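Local coordinates for UBP3-associated protein BRE5 (Saccharomyces cerevisiae, PDB 2QIY), which acts together with UBP3 in de-ubiquitination, cleaving ubiquitin and leading to the subsequent mono-ubiquitination of sec23, and is represented here by its NTF2 domain, at residues S39-T44 and E69-F74; Q20-R25 and Y35-T40; G110-T115 and I144-N149. All blocks are in the same frame, centred on the assembly; numbering follows the deposited sequence.

Contact 1 of 3, residues S39-T44 and E69-F74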
loop_
_atom_site.group_PDB
_atom_site.type_symbol
_atom_site.label_atom_id
_atom_site.label_comp_id
_atom_site.label_asym_id
_atom_site.label_seq_id
_atom_site.Cartn_x
_atom_site.Cartn_y
_atom_site.Cartn_z
ATOM N N SER A 39 11.512 19.028 3.115
ATOM C CA SER A 39 12.046 19.742 1.962
ATOM C C SER A 39 12.436 18.798 0.809
ATOM O O SER A 39 12.309 19.176 -0.367
ATOM C CB SER A 39 13.236 20.620 2.373
ATOM O OG SER A 39 14.291 19.832 2.884
ATOM N N THR A 40 12.917 17.605 1.157
ATOM C CA THR A 40 13.374 16.609 0.173
ATOM C C THR A 40 12.371 15.471 -0.036
ATOM O O THR A 40 12.729 14.382 -0.533
ATOM C CB THR A 40 14.759 16.027 0.555
ATOM O OG1 THR A 40 14.674 15.407 1.846
ATOM C CG2 THR A 40 15.822 17.123 0.570
ATOM N N ALA A 41 11.115 15.697 0.348
ATOM C CA ALA A 41 10.085 14.639 0.228
ATOM C C ALA A 41 9.914 14.092 -1.194
ATOM O O ALA A 41 10.122 14.798 -2.175
ATOM C CB ALA A 41 8.731 15.148 0.727
ATOM N N GLU A 42 9.481 12.831 -1.287
ATOM C CA GLU A 42 9.100 12.191 -2.552
ATOM C C GLU A 42 7.605 11.934 -2.590
ATOM O O GLU A 42 7.032 11.412 -1.627
ATOM C CB GLU A 42 9.850 10.865 -2.729
ATOM C CG GLU A 42 11.350 11.119 -2.631
ATOM C CD GLU A 42 12.239 10.026 -3.174
ATOM O OE1 GLU A 42 11.760 9.026 -3.759
ATOM O OE2 GLU A 42 13.467 10.204 -3.023
ATOM N N LEU A 43 6.980 12.356 -3.695
ATOM C CA LEU A 43 5.548 12.174 -3.918
ATOM C C LEU A 43 5.309 11.383 -5.188
ATOM O O LEU A 43 5.911 11.671 -6.242
ATOM C CB LEU A 43 4.927 13.566 -4.111
ATOM C CG LEU A 43 3.445 13.600 -4.479
ATOM C CD1 LEU A 43 2.536 13.059 -3.354
ATOM C CD2 LEU A 43 3.057 15.044 -4.822
ATOM N N THR A 44 4.407 10.412 -5.112
ATOM C CA THR A 44 3.951 9.737 -6.348
ATOM C C THR A 44 2.453 9.867 -6.278
ATOM O O THR A 44 1.809 9.263 -5.415
ATOM C CB THR A 44 4.410 8.266 -6.343
ATOM O OG1 THR A 44 5.828 8.245 -6.430
ATOM C CG2 THR A 44 3.831 7.504 -7.548
ATOM N N GLU A 69 9.240 22.325 -3.150
ATOM C CA GLU A 69 8.827 23.359 -4.122
ATOM C C GLU A 69 8.121 22.746 -5.342
ATOM O O GLU A 69 7.119 23.271 -5.857
ATOM C CB GLU A 69 10.035 24.187 -4.557
ATOM C CG GLU A 69 10.600 25.044 -3.419
ATOM C CD GLU A 69 11.908 25.753 -3.777
ATOM O OE1 GLU A 69 12.590 26.267 -2.846
ATOM O OE2 GLU A 69 12.247 25.808 -4.989
ATOM N N ASN A 70 8.646 21.623 -5.807
ATOM C CA ASN A 70 8.000 20.928 -6.940
ATOM C C ASN A 70 6.652 20.339 -6.570
ATOM O O ASN A 70 5.705 20.374 -7.359
ATOM C CB ASN A 70 8.928 19.851 -7.498
ATOM C CG ASN A 70 10.152 20.452 -8.128
ATOM O OD1 ASN A 70 10.081 21.516 -8.757
ATOM N ND2 ASN A 70 11.298 19.806 -7.934
ATOM N N ILE A 71 6.576 19.809 -5.353
ATOM C CA ILE A 71 5.325 19.249 -4.814
ATOM C C ILE A 71 4.281 20.361 -4.726
ATOM O O ILE A 71 3.138 20.192 -5.148
ATOM C CB ILE A 71 5.582 18.580 -3.455
ATOM C CG1 ILE A 71 6.406 17.288 -3.693
ATOM C CG2 ILE A 71 4.251 18.255 -2.708
ATOM C CD1 ILE A 71 6.925 16.647 -2.413
ATOM N N ASN A 72 4.707 21.518 -4.229
ATOM C CA ASN A 72 3.809 22.660 -4.195
ATOM C C ASN A 72 3.310 23.081 -5.571
ATOM O O ASN A 72 2.123 23.361 -5.753
ATOM C CB ASN A 72 4.465 23.875 -3.545
ATOM C CG ASN A 72 3.559 25.085 -3.637
ATOM O OD1 ASN A 72 3.816 26.066 -4.387
ATOM N ND2 ASN A 72 2.461 25.014 -2.916
ATOM N N LYS A 73 4.210 23.125 -6.548
ATOM C CA LYS A 73 3.833 23.521 -7.902
ATOM C C LYS A 73 2.820 22.521 -8.486
ATOM O O LYS A 73 1.862 22.915 -9.171
ATOM C CB LYS A 73 5.085 23.644 -8.768
ATOM C CG LYS A 73 4.843 23.915 -10.252
ATOM C CD LYS A 73 6.166 23.839 -11.079
ATOM C CE LYS A 73 7.370 23.322 -10.253
ATOM N NZ LYS A 73 8.193 22.234 -10.906
ATOM N N PHE A 74 3.050 21.239 -8.232
ATOM C CA PHE A 74 2.121 20.191 -8.675
ATOM C C PHE A 74 0.724 20.355 -8.042
ATOM O O PHE A 74 -0.286 20.392 -8.752
ATOM C CB PHE A 74 2.702 18.789 -8.407
ATOM C CG PHE A 74 1.701 17.678 -8.613
ATOM C CD1 PHE A 74 1.430 17.205 -9.902
ATOM C CD2 PHE A 74 1.007 17.154 -7.541
ATOM C CE1 PHE A 74 0.489 16.185 -10.104
ATOM C CE2 PHE A 74 0.050 16.126 -7.717
ATOM C CZ PHE A 74 -0.214 15.660 -9.010
#
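In this NTF2-like fold, helix 68-77 packs against strand 41-46 of the curved sheet, and I71 meets A41 and L43 where the two elements join. Over these short segments the strand and helix axes come within 9.2 Å, at 32°, and no hydrogen bond passes between them: the joint is almost wholly apolar. I71 and L43 share most of the buried surface. With CG1 anti to its carbonyl carbon (chi1 -70°) and the chain extended beyond it, I71 CD1 reaches A41, 3.9 Å from A41 CB and 3.7 Å from A41 O. Its CG1 and CG2 meet L43, the two side chains crossing at a slant, so one isoleucine spans two strand residues on the same face. E42, between them, points away from the helix and hydrogen-bonds through OE1 to the backbone N of Y96 of the second subunit, which places the dimer partner on the other face of the strand. Y37 packs on both L43 and I71. One helical turn after I71, F74 crosses L43 at about a right angle, and L43 CD2 touches both neighbours, lying 4.0 Å from I71 CG2 and 4.0 Å from F74 CD2.

Contact 2 of 3, residues Q20-R25 and Y35-T40; sequences QNYYER and YFYAST
R25 lays its guanidinium flat on the ring of F36, and this pair buries most of the surface in the contact. The two planes are only 13° apart and their centres 3.6 Å, with R25 CZ over the ring face: a stacked cation-pi pair. The aliphatic part joins in as well, R25 CD coming down over the same face to 3.2 Å from F36 CE1, so the packing is tight. A bend at chi3 (-96°) turns the end of the arginine so that its flat group, not its edge, meets the phenyl. The other face of the guanidinium lies against the helix backbone at Y22 CA, while Y35 CD1 sits over the opposite face of the F36 ring, which is thus held between arginine and tyrosine. A leucine in place of F36 would probably cost the guanidinium its flat aromatic partner and leave it freer to swing away from the helix. The contact ties helix 11-28, the long N-terminal helix of the NTF2-like fold, to the 3-10 turn and short strand 37-38 that lead into the sheet. Deeper in, Y37 is the next largest contributor. Its OH comes to the edge of the Y22 ring, near the ring plane and 3.4 Å from Y22 CE1. The two tyrosines do not bond to each other through their hydroxyls but share a partner: Y22 OH and Y37 OH each hydrogen-bond to OD2 of D142 on strand 137-147, so two buried hydroxyls are satisfied by one carboxylate oxygen. Y22 gets there with CG anti to its backbone N (chi1 174°), and its ring also meets F126 of the sheet edge-to-face.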
loop_
_atom_site.group_PDB
_atom_site.type_symbol
_atom_site.label_atom_id
_atom_site.label_comp_id
_atom_site.label_asym_id
_atom_site.label_seq_id
_atom_site.Cartn_x
_atom_site.Cartn_y
_atom_site.Cartn_z
ATOM N N GLN A 20 -6.715 12.071 8.418
ATOM C CA GLN A 20 -7.887 12.947 8.337
ATOM C C GLN A 20 -7.462 14.367 7.966
ATOM O O GLN A 20 -8.037 14.964 7.057
ATOM C CB GLN A 20 -8.741 12.891 9.613
ATOM C CG GLN A 20 -10.199 13.246 9.304
ATOM C CD GLN A 20 -11.175 12.945 10.439
ATOM O OE1 GLN A 20 -10.824 12.337 11.450
ATOM N NE2 GLN A 20 -12.421 13.379 10.261
ATOM N N ASN A 21 -6.413 14.868 8.617
ATOM C CA ASN A 21 -5.874 16.204 8.324
ATOM C C ASN A 21 -5.332 16.383 6.898
ATOM O O ASN A 21 -5.585 17.413 6.259
ATOM C CB ASN A 21 -4.823 16.609 9.358
ATOM C CG ASN A 21 -5.428 16.852 10.741
ATOM O OD1 ASN A 21 -6.608 17.190 10.867
ATOM N ND2 ASN A 21 -4.622 16.671 11.781
ATOM N N TYR A 22 -4.629 15.364 6.403
ATOM C CA TYR A 22 -4.081 15.343 5.042
ATOM C C TYR A 22 -5.172 15.465 3.970
ATOM O O TYR A 22 -5.078 16.301 3.072
ATOM C CB TYR A 22 -3.322 14.031 4.850
ATOM C CG TYR A 22 -2.796 13.772 3.463
ATOM C CD1 TYR A 22 -1.537 14.214 3.091
ATOM C CD2 TYR A 22 -3.539 13.035 2.537
ATOM C CE1 TYR A 22 -1.033 13.943 1.818
ATOM C CE2 TYR A 22 -3.045 12.749 1.250
ATOM C CZ TYR A 22 -1.791 13.215 0.895
ATOM O OH TYR A 22 -1.300 12.948 -0.359
ATOM N N TYR A 23 -6.206 14.631 4.056
ATOM C CA TYR A 23 -7.234 14.674 3.014
ATOM C C TYR A 23 -8.104 15.904 3.103
ATOM O O TYR A 23 -8.552 16.434 2.081
ATOM C CB TYR A 23 -8.075 13.405 2.983
ATOM C CG TYR A 23 -7.290 12.170 2.603
ATOM C CD1 TYR A 23 -6.772 11.998 1.309
ATOM C CD2 TYR A 23 -7.078 11.153 3.538
ATOM C CE1 TYR A 23 -6.036 10.835 0.968
ATOM C CE2 TYR A 23 -6.373 10.000 3.207
ATOM C CZ TYR A 23 -5.852 9.847 1.931
ATOM O OH TYR A 23 -5.159 8.704 1.615
ATOM N N GLU A 24 -8.310 16.401 4.314
ATOM C CA GLU A 24 -9.151 17.564 4.454
ATOM C C GLU A 24 -8.421 18.823 4.001
ATOM O O GLU A 24 -9.059 19.748 3.505
ATOM C CB GLU A 24 -9.726 17.655 5.859
ATOM C CG GLU A 24 -10.799 16.572 6.117
ATOM C CD GLU A 24 -11.333 16.585 7.547
ATOM O OE1 GLU A 24 -10.709 17.235 8.418
ATOM O OE2 GLU A 24 -12.400 15.967 7.792
ATOM N N ARG A 25 -7.086 18.836 4.132
ATOM C CA ARG A 25 -6.276 19.956 3.632
ATOM C C ARG A 25 -6.391 20.089 2.118
ATOM O O ARG A 25 -6.273 21.199 1.581
ATOM C CB ARG A 25 -4.793 19.821 4.031
ATOM C CG ARG A 25 -4.531 20.112 5.485
ATOM C CD ARG A 25 -3.041 20.280 5.744
ATOM N NE ARG A 25 -2.397 19.051 6.215
ATOM C CZ ARG A 25 -1.621 18.273 5.472
ATOM N NH1 ARG A 25 -1.370 18.587 4.202
ATOM N NH2 ARG A 25 -1.074 17.184 6.000
ATOM N N TYR A 35 3.484 22.344 2.644
ATOM C CA TYR A 35 4.019 22.734 3.966
ATOM C C TYR A 35 4.213 21.524 4.889
ATOM O O TYR A 35 5.047 21.537 5.804
ATOM C CB TYR A 35 3.083 23.783 4.621
ATOM C CG TYR A 35 3.418 24.191 6.062
ATOM C CD1 TYR A 35 2.904 23.477 7.160
ATOM C CD2 TYR A 35 4.240 25.295 6.323
ATOM C CE1 TYR A 35 3.215 23.853 8.482
ATOM C CE2 TYR A 35 4.546 25.679 7.636
ATOM C CZ TYR A 35 4.035 24.951 8.704
ATOM O OH TYR A 35 4.354 25.333 9.987
ATOM N N PHE A 36 3.432 20.484 4.646
ATOM C CA PHE A 36 3.454 19.320 5.535
ATOM C C PHE A 36 4.474 18.261 5.104
ATOM O O PHE A 36 4.613 17.212 5.753
ATOM C CB PHE A 36 2.021 18.824 5.702
ATOM C CG PHE A 36 1.143 19.866 6.403
ATOM C CD1 PHE A 36 0.496 20.871 5.670
ATOM C CD2 PHE A 36 1.046 19.887 7.787
ATOM C CE1 PHE A 36 -0.274 21.849 6.306
ATOM C CE2 PHE A 36 0.269 20.856 8.449
ATOM C CZ PHE A 36 -0.391 21.840 7.710
ATOM N N TYR A 37 5.214 18.581 4.042
ATOM C CA TYR A 37 6.235 17.680 3.519
ATOM C C TYR A 37 7.618 18.167 3.904
ATOM O O TYR A 37 7.846 19.370 4.016
ATOM C CB TYR A 37 6.149 17.620 1.996
ATOM C CG TYR A 37 4.933 16.919 1.451
ATOM C CD1 TYR A 37 5.019 15.594 0.977
ATOM C CD2 TYR A 37 3.709 17.565 1.382
ATOM C CE1 TYR A 37 3.907 14.932 0.429
ATOM C CE2 TYR A 37 2.591 16.915 0.840
ATOM C CZ TYR A 37 2.699 15.598 0.377
ATOM O OH TYR A 37 1.602 14.947 -0.151
ATOM N N ALA A 38 8.549 17.229 4.062
ATOM C CA ALA A 38 9.969 17.539 4.240
ATOM C C ALA A 38 10.466 18.227 2.977
ATOM O O ALA A 38 9.897 18.040 1.893
ATOM C CB ALA A 38 10.760 16.271 4.483
ATOM N N SER A 39 11.512 19.028 3.115
ATOM C CA SER A 39 12.046 19.742 1.962
ATOM C C SER A 39 12.436 18.798 0.809
ATOM O O SER A 39 12.309 19.176 -0.367
ATOM C CB SER A 39 13.236 20.620 2.373
ATOM O OG SER A 39 14.291 19.832 2.884
ATOM N N THR A 40 12.917 17.605 1.157
ATOM C CA THR A 40 13.374 16.609 0.173
ATOM C C THR A 40 12.371 15.471 -0.036
ATOM O O THR A 40 12.729 14.382 -0.533
ATOM C CB THR A 40 14.759 16.027 0.555
ATOM O OG1 THR A 40 14.674 15.407 1.846
ATOM C CG2 THR A 40 15.822 17.123 0.570
#

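Contact 3 of 3, residues G110-T115 and I144-N149; sequences GEMFWT and IRFISN
M112 and F146 form the Met-aromatic part of this contact between strands 103-114 and 137-147, which are not neighbours: strand 120-130 runs between them in the sheet. The short segments cross at -96° and 9.1 Å, close to perpendicular, a measure of how strongly the NTF2-like sheet twists and curls, bringing side chains two strands apart together on its inner face. M112 SD approaches the F146 ring at its edge, 5.2 Å from the centroid and 80° off the normal, so the sulfur faces ring hydrogens rather than the pi cloud. M112 also makes the closest apolar contact. A bend at chi3 (-72°) turns its methyl to meet I144 tip to tip, M112 CE to I144 CD1 at 3.6 Å. I144 CG1 in turn lies over a face of the F146 ring, offset toward its rim. Among the aromatic side chains, W114 brings its CH2 corner to 4.1 Å from F146 CZ, with that atom near the indole plane, while M112 CG covers part of one indole face. The polar end of W114 is occupied elsewhere, NE1 hydrogen-bonding to Y48 OH. No hydrogen bond or charge links the two segments. All four touching residues are buried, so the contact probably rests on dispersion and the exclusion of water, perhaps with a small electrostatic share from sulfur at the ring edge.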
loop_
_atom_site.group_PDB
_atom_site.type_symbol
_atom_site.label_atom_id
_atom_site.label_comp_id
_atom_site.label_asym_id
_atom_site.label_seq_id
_atom_site.Cartn_x
_atom_site.Cartn_y
_atom_site.Cartn_z
ATOM N N GLY A 110 -8.724 2.449 0.393
ATOM C CA GLY A 110 -10.110 2.919 0.350
ATOM C C GLY A 110 -10.568 3.078 -1.075
ATOM O O GLY A 110 -9.995 2.471 -1.990
ATOM N N GLU A 111 -11.582 3.914 -1.251
ATOM C CA GLU A 111 -12.137 4.208 -2.571
ATOM C C GLU A 111 -12.213 5.720 -2.706
ATOM O O GLU A 111 -12.771 6.396 -1.854
ATOM C CB GLU A 111 -13.488 3.519 -2.755
ATOM C CG GLU A 111 -13.323 1.983 -2.740
ATOM C CD GLU A 111 -14.522 1.183 -3.231
ATOM O OE1 GLU A 111 -15.533 1.757 -3.683
ATOM O OE2 GLU A 111 -14.377 -0.070 -3.220
ATOM N N MET A 112 -11.555 6.222 -3.747
ATOM C CA MET A 112 -11.367 7.649 -3.948
ATOM C C MET A 112 -12.189 8.100 -5.145
ATOM O O MET A 112 -12.351 7.362 -6.115
ATOM C CB MET A 112 -9.858 7.914 -4.186
ATOM C CG MET A 112 -9.505 9.359 -4.341
ATOM S SD MET A 112 -7.707 9.506 -4.366
ATOM C CE MET A 112 -7.330 9.182 -2.653
ATOM N N PHE A 113 -12.729 9.306 -5.082
ATOM C CA PHE A 113 -13.393 9.872 -6.255
ATOM C C PHE A 113 -13.270 11.389 -6.183
ATOM O O PHE A 113 -12.678 11.933 -5.236
ATOM C CB PHE A 113 -14.845 9.404 -6.395
ATOM C CG PHE A 113 -15.768 9.847 -5.269
ATOM C CD1 PHE A 113 -16.744 10.818 -5.516
ATOM C CD2 PHE A 113 -15.696 9.256 -4.013
ATOM C CE1 PHE A 113 -17.603 11.224 -4.510
ATOM C CE2 PHE A 113 -16.594 9.655 -2.972
ATOM C CZ PHE A 113 -17.526 10.635 -3.238
ATOM N N TRP A 114 -13.743 12.046 -7.229
ATOM C CA TRP A 114 -13.788 13.503 -7.244
ATOM C C TRP A 114 -15.227 13.857 -7.556
ATOM O O TRP A 114 -15.999 13.023 -8.071
ATOM C CB TRP A 114 -12.805 14.048 -8.292
ATOM C CG TRP A 114 -11.343 13.774 -7.926
ATOM C CD1 TRP A 114 -10.441 14.675 -7.390
ATOM C CD2 TRP A 114 -10.646 12.541 -8.053
ATOM N NE1 TRP A 114 -9.235 14.060 -7.170
ATOM C CE2 TRP A 114 -9.327 12.749 -7.568
ATOM C CE3 TRP A 114 -10.999 11.265 -8.541
ATOM C CZ2 TRP A 114 -8.357 11.730 -7.564
ATOM C CZ3 TRP A 114 -10.024 10.238 -8.512
ATOM C CH2 TRP A 114 -8.735 10.486 -8.020
ATOM N N THR A 115 -15.636 15.079 -7.241
ATOM C CA THR A 115 -17.010 15.484 -7.531
ATOM C C THR A 115 -17.456 15.011 -8.909
ATOM O O THR A 115 -16.812 15.316 -9.929
ATOM C CB THR A 115 -17.144 17.005 -7.426
ATOM O OG1 THR A 115 -16.650 17.407 -6.140
ATOM C CG2 THR A 115 -18.608 17.418 -7.616
ATOM N N ILE A 144 0.626 6.915 -3.935
ATOM C CA ILE A 144 -0.683 6.302 -4.165
ATOM C C ILE A 144 -0.623 5.334 -5.359
ATOM O O ILE A 144 0.074 5.581 -6.348
ATOM C CB ILE A 144 -1.792 7.376 -4.354
ATOM C CG1 ILE A 144 -3.197 6.748 -4.306
ATOM C CG2 ILE A 144 -1.561 8.215 -5.647
ATOM C CD1 ILE A 144 -4.312 7.819 -4.115
ATOM N N ARG A 145 -1.359 4.231 -5.238
ATOM C CA ARG A 145 -1.473 3.281 -6.327
ATOM C C ARG A 145 -2.960 2.942 -6.471
ATOM O O ARG A 145 -3.616 2.543 -5.496
ATOM C CB ARG A 145 -0.643 2.008 -6.044
ATOM C CG ARG A 145 -1.056 0.784 -6.903
ATOM C CD ARG A 145 -0.856 0.965 -8.408
ATOM N NE ARG A 145 0.543 1.252 -8.775
ATOM C CZ ARG A 145 0.993 1.305 -10.035
ATOM N NH1 ARG A 145 0.168 1.056 -11.070
ATOM N NH2 ARG A 145 2.281 1.551 -10.280
ATOM N N PHE A 146 -3.499 3.117 -7.672
ATOM C CA PHE A 146 -4.869 2.687 -7.949
ATOM C C PHE A 146 -4.911 1.223 -8.344
ATOM O O PHE A 146 -4.035 0.726 -9.052
ATOM C CB PHE A 146 -5.519 3.616 -8.994
ATOM C CG PHE A 146 -5.632 5.010 -8.497
ATOM C CD1 PHE A 146 -6.698 5.375 -7.657
ATOM C CD2 PHE A 146 -4.659 5.960 -8.796
ATOM C CE1 PHE A 146 -6.776 6.673 -7.154
ATOM C CE2 PHE A 146 -4.724 7.266 -8.294
ATOM C CZ PHE A 146 -5.800 7.633 -7.465
ATOM N N ILE A 147 -5.925 0.540 -7.838
ATOM C CA ILE A 147 -6.045 -0.908 -7.912
ATOM C C ILE A 147 -7.299 -1.207 -8.729
ATOM O O ILE A 147 -8.354 -0.665 -8.457
ATOM C CB ILE A 147 -6.129 -1.505 -6.463
ATOM C CG1 ILE A 147 -4.883 -1.065 -5.644
ATOM C CG2 ILE A 147 -6.247 -3.036 -6.497
ATOM C CD1 ILE A 147 -4.805 -1.608 -4.207
ATOM N N SER A 148 -7.177 -2.048 -9.738
ATOM C CA SER A 148 -8.368 -2.427 -10.481
ATOM C C SER A 148 -9.212 -3.339 -9.587
ATOM O O SER A 148 -8.671 -4.188 -8.864
ATOM C CB SER A 148 -7.984 -3.124 -11.779
ATOM O OG SER A 148 -8.938 -2.854 -12.795
ATOM N N ASN A 149 -10.526 -3.159 -9.611
ATOM C CA ASN A 149 -11.395 -4.051 -8.845
ATOM C C ASN A 149 -11.569 -5.388 -9.555
ATOM O O ASN A 149 -12.294 -5.439 -10.554
ATOM C CB ASN A 149 -12.765 -3.396 -8.639
ATOM C CG ASN A 149 -13.590 -4.093 -7.606
ATOM O OD1 ASN A 149 -13.163 -4.287 -6.460
ATOM N ND2 ASN A 149 -14.804 -4.460 -7.989
#

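Overall arrangement
Contacts 1 and 2 sit side by side, their centres about 11 Å apart, and share S39 and T40 at the corner between strands 37-38 and 41-46. Y37 spans them: its OH lies 3.8 Å from L43 CD1 and its CD1 lies 4.0 Å from I71 CD1. Contact 3 is farther off, about 21 Å from contact 1 and 19 Å from contact 2 between centres, yet it joins both. T44 O and I144 N, 3.0 Å apart, make a probable hydrogen bond between adjacent strands, and Y23 CE1 touches M112 CE at 4.2 Å, where helix 11-28 lies over the sheet. Residues of contacts 1 and 3 also reach the second subunit.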